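Local coordinates for cell wall binding protein cwp8 (Peptoclostridium difficile, PDB 5J6Q) that probably attaches to the bacterial cell wall through its three CWB2 modules and presents its other domains at the cell surface as part of the S-layer, at residues L63-L69 and V180-N184; D75-Q79 and I172-E176; A96-V100 and I122-V128; A102-Y106 and D150-V154. One frame throughout, in Å; residues are numbered along the deposited sequence.

Interaction 1 (L63-L69 and V180-N184); sequences LTEGQSL and VTVKN
Two neighbouring strands of a mixed five-stranded sheet, 68-75 and 178-183, pair antiparallel here, and a type II beta turn from Thr64 to Gln67 leads into the first of them. Leu69 and Val182 form a hydrogen-bonded pair. Leu69 N donates to Val182 O at 3.0 Å, and Val182 N returns a bond to Leu69 O. Ser68 and Lys183 are the adjacent non-hydrogen-bonded pair. On their face of the sheet Ser68 CB meets Lys183 CG, while the lysine chain runs on, extended, away from segment 63-69.

On the other face Leu69 and Val182 lie side by side and point the same way, with Leu69 CD1 3.8 Å from Val182 CB. The leucine CG sits between its backbone N and carbonyl carbon (chi1 53°), and its end comes closer to the valine than its CB direction suggests. Leu63 adds CD1 beside Val182 CG1. Helix 53-61 packs on this face through Ile60, which touches Val182.

Past the strand end, Asn184 is gripped by three bonds. Its N donates to Gln67 O, and its O accepts from Gly66 N at 3.0 Å. The turn is braced from within by Gln67 OE1, which takes Thr64 N at 2.9 Å. The third grip is the side-chain amide: CG lies anti to the backbone N (chi1 173°), and ND2 reaches Leu63 O at 3.0 Å, nearly straight at 171°, staying in its own amide plane but standing above the plane of the leucine carbonyl.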
loop_
_atom_site.group_PDB
_atom_site.type_symbol
_atom_site.label_atom_id
_atom_site.label_comp_id
_atom_site.label_asym_id
_atom_site.label_seq_id
_atom_site.Cartn_x
_atom_site.Cartn_y
_atom_site.Cartn_z
ATOM N N LEU A 63 -8.694 -21.079 19.452
ATOM C CA LEU A 63 -8.884 -19.676 19.097
ATOM C C LEU A 63 -9.783 -19.491 17.833
ATOM O O LEU A 63 -9.470 -20.070 16.779
ATOM C CB LEU A 63 -7.524 -19.062 18.812
ATOM C CG LEU A 63 -6.710 -18.755 19.999
ATOM C CD1 LEU A 63 -5.367 -18.198 19.465
ATOM C CD2 LEU A 63 -7.438 -17.710 20.946
ATOM N N THR A 64 -10.971 -18.773 17.939
ATOM C CA THR A 64 -11.694 -18.562 16.666
ATOM C C THR A 64 -11.101 -17.333 15.882
ATOM O O THR A 64 -10.208 -16.638 16.384
ATOM C CB THR A 64 -13.198 -18.370 16.810
ATOM O OG1 THR A 64 -13.466 -17.329 17.751
ATOM C CG2 THR A 64 -13.860 -19.629 17.191
ATOM N N GLU A 65 -11.594 -17.088 14.617
ATOM C CA GLU A 65 -11.137 -15.984 13.765
ATOM C C GLU A 65 -11.064 -14.680 14.498
ATOM O O GLU A 65 -12.039 -14.280 15.127
ATOM C CB GLU A 65 -12.063 -15.818 12.554
ATOM C CG GLU A 65 -12.039 -17.028 11.630
ATOM C CD GLU A 65 -13.368 -17.224 10.934
ATOM O OE1 GLU A 65 -13.395 -17.076 9.684
ATOM O OE2 GLU A 65 -14.381 -17.519 11.641
ATOM N N GLY A 66 -9.912 -14.036 14.466
ATOM C CA GLY A 66 -9.794 -12.750 15.143
ATOM C C GLY A 66 -9.288 -12.830 16.575
ATOM O O GLY A 66 -8.571 -11.945 17.037
ATOM N N GLN A 67 -9.653 -13.908 17.288
ATOM C CA GLN A 67 -9.236 -14.083 18.694
ATOM C C GLN A 67 -7.734 -14.251 18.844
ATOM O O GLN A 67 -7.045 -14.799 17.977
ATOM C CB GLN A 67 -9.955 -15.310 19.296
ATOM C CG GLN A 67 -11.444 -15.045 19.533
ATOM C CD GLN A 67 -12.034 -16.092 20.459
ATOM O OE1 GLN A 67 -11.808 -17.319 20.294
ATOM N NE2 GLN A 67 -12.791 -15.638 21.455
ATOM N N SER A 68 -7.228 -13.825 19.950
ATOM C CA SER A 68 -5.813 -13.954 20.201
ATOM C C SER A 68 -5.591 -14.304 21.688
ATOM O O SER A 68 -6.541 -14.214 22.497
ATOM C CB SER A 68 -5.123 -12.648 19.785
ATOM O OG SER A 68 -5.206 -11.613 20.751
ATOM N N LEU A 69 -4.339 -14.719 22.062
ATOM C CA LEU A 69 -4.042 -14.988 23.463
ATOM C C LEU A 69 -2.577 -14.621 23.626
ATOM O O LEU A 69 -1.853 -14.555 22.604
ATOM C CB LEU A 69 -4.282 -16.485 23.851
ATOM C CG LEU A 69 -3.554 -17.526 22.931
ATOM C CD1 LEU A 69 -2.034 -17.549 23.144
ATOM C CD2 LEU A 69 -4.124 -18.997 23.232
ATOM N N VAL A 180 4.445 -13.270 23.687
ATOM C CA VAL A 180 4.253 -13.647 22.340
ATOM C C VAL A 180 2.764 -13.679 22.181
ATOM O O VAL A 180 2.038 -14.366 22.936
ATOM C CB VAL A 180 4.887 -15.046 22.069
ATOM C CG1 VAL A 180 4.659 -15.454 20.619
ATOM C CG2 VAL A 180 6.382 -15.044 22.437
ATOM N N THR A 181 2.290 -13.008 21.203
ATOM C CA THR A 181 0.848 -12.970 21.024
ATOM C C THR A 181 0.582 -13.884 19.969
ATOM O O THR A 181 1.347 -13.866 19.001
ATOM C CB THR A 181 0.431 -11.519 20.679
ATOM O OG1 THR A 181 0.894 -10.693 21.777
ATOM C CG2 THR A 181 -1.057 -11.391 20.440
ATOM N N VAL A 182 -0.456 -14.727 20.117
ATOM C CA VAL A 182 -0.772 -15.696 19.077
ATOM C C VAL A 182 -2.127 -15.358 18.570
ATOM O O VAL A 182 -3.047 -15.245 19.398
ATOM C CB VAL A 182 -0.732 -17.192 19.584
ATOM C CG1 VAL A 182 -1.251 -18.098 18.495
ATOM C CG2 VAL A 182 0.709 -17.606 19.938
ATOM N N LYS A 183 -2.272 -15.212 17.209
ATOM C CA LYS A 183 -3.542 -14.789 16.625
ATOM C C LYS A 183 -4.053 -15.699 15.577
ATOM O O LYS A 183 -3.283 -16.121 14.705
ATOM C CB LYS A 183 -3.419 -13.401 15.903
ATOM C CG LYS A 183 -2.718 -12.300 16.639
ATOM C CD LYS A 183 -2.919 -10.959 15.841
ATOM C CE LYS A 183 -2.291 -9.747 16.502
ATOM N NZ LYS A 183 -2.219 -8.554 15.572
ATOM N N ASN A 184 -5.343 -16.021 15.615
ATOM C CA ASN A 184 -5.833 -16.799 14.498
ATOM C C ASN A 184 -6.220 -15.730 13.406
ATOM O O ASN A 184 -7.321 -15.188 13.377
ATOM C CB ASN A 184 -6.969 -17.644 14.915
ATOM C CG ASN A 184 -7.648 -18.356 13.789
ATOM O OD1 ASN A 184 -7.353 -18.123 12.616
ATOM N ND2 ASN A 184 -8.610 -19.248 14.064
#

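Interaction 2 (D75-Q79 and I172-E176)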
loop_
_atom_site.group_PDB
_atom_site.type_symbol
_atom_site.label_atom_id
_atom_site.label_comp_id
_atom_site.label_asym_id
_atom_site.label_seq_id
_atom_site.Cartn_x
_atom_site.Cartn_y
_atom_site.Cartn_z
ATOM N N ASP A 75 12.188 -15.673 32.762
ATOM C CA ASP A 75 13.210 -16.407 33.475
ATOM C C ASP A 75 13.258 -15.945 34.917
ATOM O O ASP A 75 13.319 -14.740 35.173
ATOM C CB ASP A 75 14.518 -16.159 32.755
ATOM C CG ASP A 75 15.740 -16.786 33.363
ATOM O OD1 ASP A 75 15.665 -17.269 34.500
ATOM O OD2 ASP A 75 16.755 -16.784 32.708
ATOM N N LYS A 76 13.200 -16.856 35.868
ATOM C CA LYS A 76 13.230 -16.442 37.281
ATOM C C LYS A 76 14.685 -16.198 37.771
ATOM O O LYS A 76 14.877 -15.980 38.955
ATOM C CB LYS A 76 12.594 -17.515 38.168
ATOM C CG LYS A 76 11.157 -17.928 37.733
ATOM C CD LYS A 76 10.643 -18.984 38.736
ATOM C CE LYS A 76 9.323 -19.636 38.331
ATOM N NZ LYS A 76 9.312 -21.040 38.760
ATOM N N GLY A 77 15.662 -16.222 36.835
ATOM C CA GLY A 77 17.062 -16.052 37.149
ATOM C C GLY A 77 17.746 -17.370 37.477
ATOM O O GLY A 77 17.552 -17.947 38.550
ATOM N N HIS A 78 18.555 -17.839 36.566
ATOM C CA HIS A 78 19.267 -19.085 36.811
ATOM C C HIS A 78 20.671 -19.027 36.248
ATOM O O HIS A 78 20.975 -18.191 35.387
ATOM C CB HIS A 78 18.527 -20.266 36.109
ATOM C CG HIS A 78 18.437 -20.060 34.636
ATOM N ND1 HIS A 78 19.086 -20.869 33.732
ATOM C CD2 HIS A 78 17.797 -19.105 33.903
ATOM C CE1 HIS A 78 18.862 -20.406 32.508
ATOM N NE2 HIS A 78 18.086 -19.349 32.582
ATOM N N GLN A 79 21.522 -19.916 36.739
ATOM C CA GLN A 79 22.848 -20.034 36.131
ATOM C C GLN A 79 23.382 -21.463 36.290
ATOM O O GLN A 79 22.808 -22.243 37.038
ATOM C CB GLN A 79 23.832 -19.030 36.761
ATOM C CG GLN A 79 24.657 -19.615 37.890
ATOM C CD GLN A 79 25.661 -18.587 38.359
ATOM O OE1 GLN A 79 26.562 -18.205 37.617
ATOM N NE2 GLN A 79 25.484 -18.087 39.571
ATOM N N ILE A 172 19.261 -14.806 42.116
ATOM C CA ILE A 172 19.454 -14.267 40.787
ATOM C C ILE A 172 18.104 -13.725 40.430
ATOM O O ILE A 172 17.206 -14.514 40.166
ATOM C CB ILE A 172 19.908 -15.359 39.803
ATOM C CG1 ILE A 172 21.203 -16.011 40.295
ATOM C CG2 ILE A 172 20.070 -14.779 38.433
ATOM C CD1 ILE A 172 21.580 -17.172 39.401
ATOM N N ASP A 173 17.929 -12.387 40.428
ATOM C CA ASP A 173 16.618 -11.767 40.161
ATOM C C ASP A 173 15.960 -12.193 38.855
ATOM O O ASP A 173 16.645 -12.495 37.888
ATOM C CB ASP A 173 16.741 -10.234 40.134
ATOM C CG ASP A 173 17.251 -9.629 41.425
ATOM O OD1 ASP A 173 16.887 -10.143 42.517
ATOM O OD2 ASP A 173 18.009 -8.649 41.350
ATOM N N SER A 174 14.621 -12.200 38.816
ATOM C CA SER A 174 13.940 -12.570 37.592
ATOM C C SER A 174 14.392 -11.631 36.495
ATOM O O SER A 174 14.736 -10.486 36.739
ATOM C CB SER A 174 12.418 -12.530 37.754
ATOM O OG SER A 174 11.889 -11.219 37.897
ATOM N N LYS A 175 14.435 -12.131 35.292
ATOM C CA LYS A 175 14.835 -11.355 34.144
ATOM C C LYS A 175 13.583 -10.751 33.582
ATOM O O LYS A 175 12.607 -10.579 34.332
ATOM C CB LYS A 175 15.569 -12.228 33.117
ATOM C CG LYS A 175 16.939 -12.679 33.633
ATOM C CD LYS A 175 17.639 -13.635 32.667
ATOM C CE LYS A 175 18.732 -14.421 33.373
ATOM N NZ LYS A 175 19.449 -15.361 32.456
ATOM N N GLU A 176 13.540 -10.471 32.286
ATOM C CA GLU A 176 12.363 -9.762 31.820
ATOM C C GLU A 176 11.302 -10.560 31.076
ATOM O O GLU A 176 11.598 -11.355 30.194
ATOM C CB GLU A 176 12.826 -8.577 30.954
ATOM C CG GLU A 176 13.444 -7.471 31.797
ATOM C CD GLU A 176 12.628 -6.190 31.776
ATOM O OE1 GLU A 176 11.404 -6.251 31.519
ATOM O OE2 GLU A 176 13.218 -5.123 32.020
HETATM O O HOH W 1 12.885 -13.409 30.948
#
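Lys175 lays its extended side chain across the carboxylate end of Asp75. Its CD and CE pass beside Asp75 CG, CD at 3.7 Å. NZ forms a salt bridge with Asp75 OD2, its hydrogen bond weak, and the pairing is doubtful in detail because the carboxylate is crowded in the model. The aspartate CG is anti to its own N (chi1 178°), which brings the carboxylate to the lysine. The backbones meet too: Lys175 N donates to Asp75 O at 2.8 Å. A water accepts from Asp75 N and donates to Glu176 O, bridging the two segments at this end.

Further along, Ile172 packs over the Gly77 backbone. Its CG2 lies 3.5 Å from Gly77 CA, and its CD1 reaches Gln79 CB at 3.9 Å, crossing that side chain at about a right angle. Ile172 O takes a CH contact from Gly77 CA at 3.4 Å. The polar end of Gln79 turns elsewhere, NE2 bonding Tyr88 O.

Asp75 OD1 accepts from Gly77 N, although the exact position of OD1 is uncertain. This is the mark of an Asx turn, which here bends the chain as it leaves strand 68-75 beside the loop leading to strand 178-183.

Interaction 3 (A96-V100 and I122-V128)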
loop_
_atom_site.group_PDB
_atom_site.type_symbol
_atom_site.label_atom_id
_atom_site.label_comp_id
_atom_site.label_asym_id
_atom_site.label_seq_id
_atom_site.Cartn_x
_atom_site.Cartn_y
_atom_site.Cartn_z
ATOM N N ALA A 96 35.656 -1.796 51.557
ATOM C CA ALA A 96 35.721 -1.962 53.019
ATOM C C ALA A 96 34.433 -1.506 53.661
ATOM O O ALA A 96 33.925 -2.152 54.575
ATOM C CB ALA A 96 36.877 -1.139 53.607
ATOM N N GLN A 97 33.903 -0.407 53.170
ATOM C CA GLN A 97 32.686 0.173 53.703
ATOM C C GLN A 97 31.398 -0.723 53.418
ATOM O O GLN A 97 30.429 -0.586 54.136
ATOM C CB GLN A 97 32.511 1.573 53.111
ATOM C CG GLN A 97 31.298 2.310 53.634
ATOM C CD GLN A 97 31.345 2.589 55.117
ATOM O OE1 GLN A 97 32.367 2.404 55.819
ATOM N NE2 GLN A 97 30.217 3.023 55.642
ATOM N N GLU A 98 31.396 -1.584 52.399
ATOM C CA GLU A 98 30.255 -2.462 52.189
ATOM C C GLU A 98 30.182 -3.380 53.406
ATOM O O GLU A 98 29.126 -3.572 53.976
ATOM C CB GLU A 98 30.436 -3.289 50.915
ATOM C CG GLU A 98 30.118 -2.486 49.668
ATOM C CD GLU A 98 29.943 -3.356 48.446
ATOM O OE1 GLU A 98 30.037 -2.826 47.321
ATOM O OE2 GLU A 98 29.719 -4.570 48.610
ATOM N N ILE A 99 31.334 -3.929 53.815
ATOM C CA ILE A 99 31.395 -4.795 54.976
ATOM C C ILE A 99 30.766 -4.159 56.225
ATOM O O ILE A 99 29.977 -4.814 56.896
ATOM C CB ILE A 99 32.868 -5.114 55.248
ATOM C CG1 ILE A 99 33.453 -5.907 54.080
ATOM C CG2 ILE A 99 33.009 -5.882 56.580
ATOM C CD1 ILE A 99 34.941 -6.217 54.258
ATOM N N VAL A 100 31.089 -2.889 56.530
ATOM C CA VAL A 100 30.593 -2.308 57.777
ATOM C C VAL A 100 29.145 -1.985 57.640
ATOM O O VAL A 100 28.439 -1.910 58.635
ATOM C CB VAL A 100 31.399 -1.053 58.189
ATOM C CG1 VAL A 100 32.889 -1.367 58.224
ATOM C CG2 VAL A 100 31.121 0.096 57.239
ATOM N N ILE A 122 37.446 -0.514 60.177
ATOM C CA ILE A 122 38.246 -0.583 58.963
ATOM C C ILE A 122 39.715 -0.555 59.425
ATOM O O ILE A 122 40.062 0.281 60.241
ATOM C CB ILE A 122 37.879 0.598 58.050
ATOM C CG1 ILE A 122 36.355 0.572 57.821
ATOM C CG2 ILE A 122 38.676 0.538 56.717
ATOM C CD1 ILE A 122 35.880 1.462 56.683
ATOM N N LYS A 123 40.542 -1.445 58.896
ATOM C CA LYS A 123 41.919 -1.593 59.289
ATOM C C LYS A 123 42.879 -1.212 58.177
ATOM O O LYS A 123 44.045 -1.015 58.421
ATOM C CB LYS A 123 42.125 -3.047 59.726
ATOM C CG LYS A 123 42.508 -3.162 61.192
ATOM C CD LYS A 123 41.301 -3.341 62.104
ATOM C CE LYS A 123 41.715 -3.904 63.447
ATOM N NZ LYS A 123 42.086 -2.837 64.417
ATOM N N SER A 124 42.375 -1.105 56.971
ATOM C CA SER A 124 43.124 -0.729 55.761
ATOM C C SER A 124 42.099 -0.537 54.632
ATOM O O SER A 124 40.911 -0.764 54.876
ATOM C CB SER A 124 44.149 -1.805 55.378
ATOM O OG SER A 124 43.550 -3.030 54.954
ATOM N N THR A 125 42.521 -0.145 53.440
ATOM C CA THR A 125 41.628 0.049 52.324
ATOM C C THR A 125 40.877 -1.238 51.898
ATOM O O THR A 125 39.873 -1.088 51.225
ATOM C CB THR A 125 42.395 0.553 51.105
ATOM O OG1 THR A 125 43.469 -0.357 50.863
ATOM C CG2 THR A 125 42.926 1.981 51.306
ATOM N N ASN A 126 41.334 -2.465 52.260
ATOM C CA ASN A 126 40.563 -3.611 51.811
ATOM C C ASN A 126 40.404 -4.705 52.856
ATOM O O ASN A 126 40.247 -5.877 52.482
ATOM C CB ASN A 126 41.164 -4.169 50.525
ATOM C CG ASN A 126 42.604 -4.572 50.621
ATOM O OD1 ASN A 126 43.214 -4.528 51.686
ATOM N ND2 ASN A 126 43.221 -4.997 49.531
ATOM N N THR A 127 40.437 -4.322 54.161
ATOM C CA THR A 127 40.240 -5.251 55.282
ATOM C C THR A 127 39.461 -4.559 56.373
ATOM O O THR A 127 39.702 -3.387 56.649
ATOM C CB THR A 127 41.558 -5.748 55.896
ATOM O OG1 THR A 127 42.345 -4.617 56.314
ATOM C CG2 THR A 127 42.363 -6.584 54.917
ATOM N N VAL A 128 38.533 -5.278 56.991
ATOM C CA VAL A 128 37.693 -4.823 58.093
ATOM C C VAL A 128 37.662 -5.953 59.141
ATOM O O VAL A 128 37.486 -7.129 58.795
ATOM C CB VAL A 128 36.253 -4.501 57.624
ATOM C CG1 VAL A 128 35.409 -3.998 58.798
ATOM C CG2 VAL A 128 36.274 -3.474 56.505
#
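This is apolar helix-on-sheet packing inside Cwp8 domain 2. The first turn of helix 96-111 rests against the hairpin of strands 118-124 and 127-132, which belong to a three-stranded antiparallel sheet. The segments 96-100 and 122-124 run nearly antiparallel, at 161°, with their axes 9.7 Å apart. Ala96, Ile99 and Val100 all point toward the hairpin.

Val128 is the main sheet residue in the contact, and its two methyls serve different neighbours. CG1 is anti to the backbone N (chi1 -179°) and lies 3.7 Å from Val100 CG1. CG2 faces the start of the helix, 3.8 Å from Ala96 CB, and also meets Ala96 O. The Ile99 and Val128 side chains pass one another, pointing opposite ways. Ile99 CG2 comes to 3.7 Å from Val128 CB, and Ile99 CD1 packs beside Val128 CG2. Leu142 of strand 140-143 touches Ile99 as well, so the helix spans more than the hairpin.

Ile122 packs from the other strand. Its side chain crosses that of Val100 at about a right angle, CG1 meeting Val100 CG1, and its CG2 lies 4.0 Å from Ala96 CB. The alanine methyl therefore touches both Ile122 and Val128, near the Thr125 carbonyl of the hairpin loop. Ala120 of strand 118-124 continues the apolar patch, touching both Val100 and Val128.

At the margin Gln97 starts out pointing away from the hairpin. Its chain bends at chi2 (63°) and turns the amide back, bringing OE1 to 3.7 Å from Ile122 CD1.

Interaction 4 (A102-Y106 and D150-V154); sequences AVNAY and DFSKV
Phe151 starts with CB on the face of the Tyr106 ring. The carbon stands 3.7 Å from the ring centroid and 14° off its normal, a CH-pi contact over the middle of the ring. With chi1 at -60°, Phe151 CG sits beside its own backbone N, and the ring runs on toward the helix. CD1 comes to 4.1 Å from Tyr106 CB, which lies at the edge of the phenylalanine ring. Ala102 CB is also at that edge, 4.2 Å from CE1. CE1 and CZ both meet Val103 CG2, the former at 3.7 Å. This methyl approaches obliquely, and the two side chains cross at about a right angle. Tyr165 adds an edge-to-face ring contact with Phe151.

The outer part of the tyrosine ring lies by the Phe151 carbonyl. Its CE1 is 3.3 Å from Phe151 O. Ser152 OG sits in plane at the edge of this ring, 3.5 Å from Tyr106 CE1. That hydroxyl is held by Asp150 OD1, which accepts from Ser152 OG at 2.9 Å and from Ser152 N. Both donors come from the same face of the carboxylate plane.

Leu118 of strand 118-124 touches both Tyr106 and Phe151, joining them to the sheet. The corner itself is a type I beta turn from Asp150 to Lys153 combined with an Asx turn, packed by its aromatic residue onto helix 96-111.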
loop_
_atom_site.group_PDB
_atom_site.type_symbol
_atom_site.label_atom_id
_atom_site.label_comp_id
_atom_site.label_asym_id
_atom_site.label_seq_id
_atom_site.Cartn_x
_atom_site.Cartn_y
_atom_site.Cartn_z
ATOM N N ALA A 102 26.898 -3.900 56.115
ATOM C CA ALA A 102 26.200 -5.147 56.422
ATOM C C ALA A 102 26.091 -5.348 57.929
ATOM O O ALA A 102 25.025 -5.694 58.434
ATOM C CB ALA A 102 26.949 -6.318 55.806
ATOM N N VAL A 103 27.195 -5.129 58.647
ATOM C CA VAL A 103 27.233 -5.275 60.104
ATOM C C VAL A 103 26.197 -4.351 60.749
ATOM O O VAL A 103 25.544 -4.735 61.719
ATOM C CB VAL A 103 28.662 -4.953 60.614
ATOM C CG1 VAL A 103 28.726 -5.057 62.135
ATOM C CG2 VAL A 103 29.673 -5.902 59.983
ATOM N N ASN A 104 26.046 -3.138 60.199
ATOM C CA ASN A 104 25.096 -2.148 60.697
ATOM C C ASN A 104 23.659 -2.657 60.585
ATOM O O ASN A 104 22.872 -2.462 61.511
ATOM C CB ASN A 104 25.240 -0.846 59.903
ATOM C CG ASN A 104 26.384 0.026 60.365
ATOM O OD1 ASN A 104 26.459 1.194 59.980
ATOM N ND2 ASN A 104 27.322 -0.456 61.181
ATOM N N ALA A 105 23.317 -3.313 59.462
ATOM C CA ALA A 105 21.969 -3.840 59.256
ATOM C C ALA A 105 21.669 -4.998 60.215
ATOM O O ALA A 105 20.582 -5.067 60.796
ATOM C CB ALA A 105 21.821 -4.311 57.818
ATOM N N TYR A 106 22.632 -5.907 60.389
ATOM C CA TYR A 106 22.431 -7.043 61.283
ATOM C C TYR A 106 22.182 -6.554 62.708
ATOM O O TYR A 106 21.320 -7.075 63.409
ATOM C CB TYR A 106 23.667 -7.958 61.257
ATOM C CG TYR A 106 23.649 -9.002 62.350
ATOM C CD1 TYR A 106 22.945 -10.187 62.196
ATOM C CD2 TYR A 106 24.327 -8.802 63.543
ATOM C CE1 TYR A 106 22.914 -11.147 63.200
ATOM C CE2 TYR A 106 24.305 -9.751 64.556
ATOM C CZ TYR A 106 23.597 -10.923 64.379
ATOM O OH TYR A 106 23.568 -11.869 65.377
ATOM N N ASP A 150 26.385 -14.257 56.515
ATOM C CA ASP A 150 25.170 -14.073 57.298
ATOM C C ASP A 150 25.586 -14.087 58.760
ATOM O O ASP A 150 25.948 -15.143 59.283
ATOM C CB ASP A 150 24.160 -15.200 57.014
ATOM C CG ASP A 150 22.756 -14.913 57.517
ATOM O OD1 ASP A 150 22.595 -13.985 58.343
ATOM O OD2 ASP A 150 21.817 -15.617 57.087
ATOM N N PHE A 151 25.539 -12.929 59.424
ATOM C CA PHE A 151 25.966 -12.849 60.815
ATOM C C PHE A 151 24.973 -13.501 61.775
ATOM O O PHE A 151 25.215 -13.516 62.980
ATOM C CB PHE A 151 26.202 -11.381 61.195
ATOM C CG PHE A 151 27.266 -10.724 60.345
ATOM C CD1 PHE A 151 26.978 -9.601 59.592
ATOM C CD2 PHE A 151 28.549 -11.237 60.295
ATOM C CE1 PHE A 151 27.955 -9.005 58.806
ATOM C CE2 PHE A 151 29.523 -10.638 59.507
ATOM C CZ PHE A 151 29.220 -9.527 58.769
ATOM N N SER A 152 23.864 -14.043 61.255
ATOM C CA SER A 152 22.875 -14.696 62.105
ATOM C C SER A 152 23.193 -16.183 62.201
ATOM O O SER A 152 22.647 -16.884 63.050
ATOM C CB SER A 152 21.476 -14.499 61.530
ATOM O OG SER A 152 21.367 -13.231 60.905
ATOM N N LYS A 153 24.084 -16.657 61.324
ATOM C CA LYS A 153 24.490 -18.052 61.284
ATOM C C LYS A 153 25.914 -18.226 61.809
ATOM O O LYS A 153 26.871 -18.219 61.035
ATOM C CB LYS A 153 24.405 -18.580 59.845
ATOM N N VAL A 154 26.047 -18.366 63.127
ATOM C CA VAL A 154 27.331 -18.586 63.781
ATOM C C VAL A 154 27.714 -20.047 63.590
ATOM O O VAL A 154 26.857 -20.923 63.701
ATOM C CB VAL A 154 27.223 -18.238 65.285
ATOM C CG1 VAL A 154 28.519 -18.590 66.010
ATOM C CG2 VAL A 154 26.906 -16.759 65.464
#

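From the N terminus, the chain first meets residues 63-69, whose partner 180-184 closes the widest loop, in the N-terminal five-stranded sheet. Interaction 2, 75-79 with 172-176, is nested inside it, and its centre lies about 28 Å from that of interaction 1. Here the outgoing and returning chains run side by side. Interactions 3 and 4 are nested within interaction 2 and belong to Cwp8 domain 2. Both use helix 96-111, and along the chain they cross: 96-100 and 102-106 precede 122-128 and 150-154. Thus the helix is tied to the hairpin by interaction 3 and to a later turn by interaction 4, with centres about 15 Å apart.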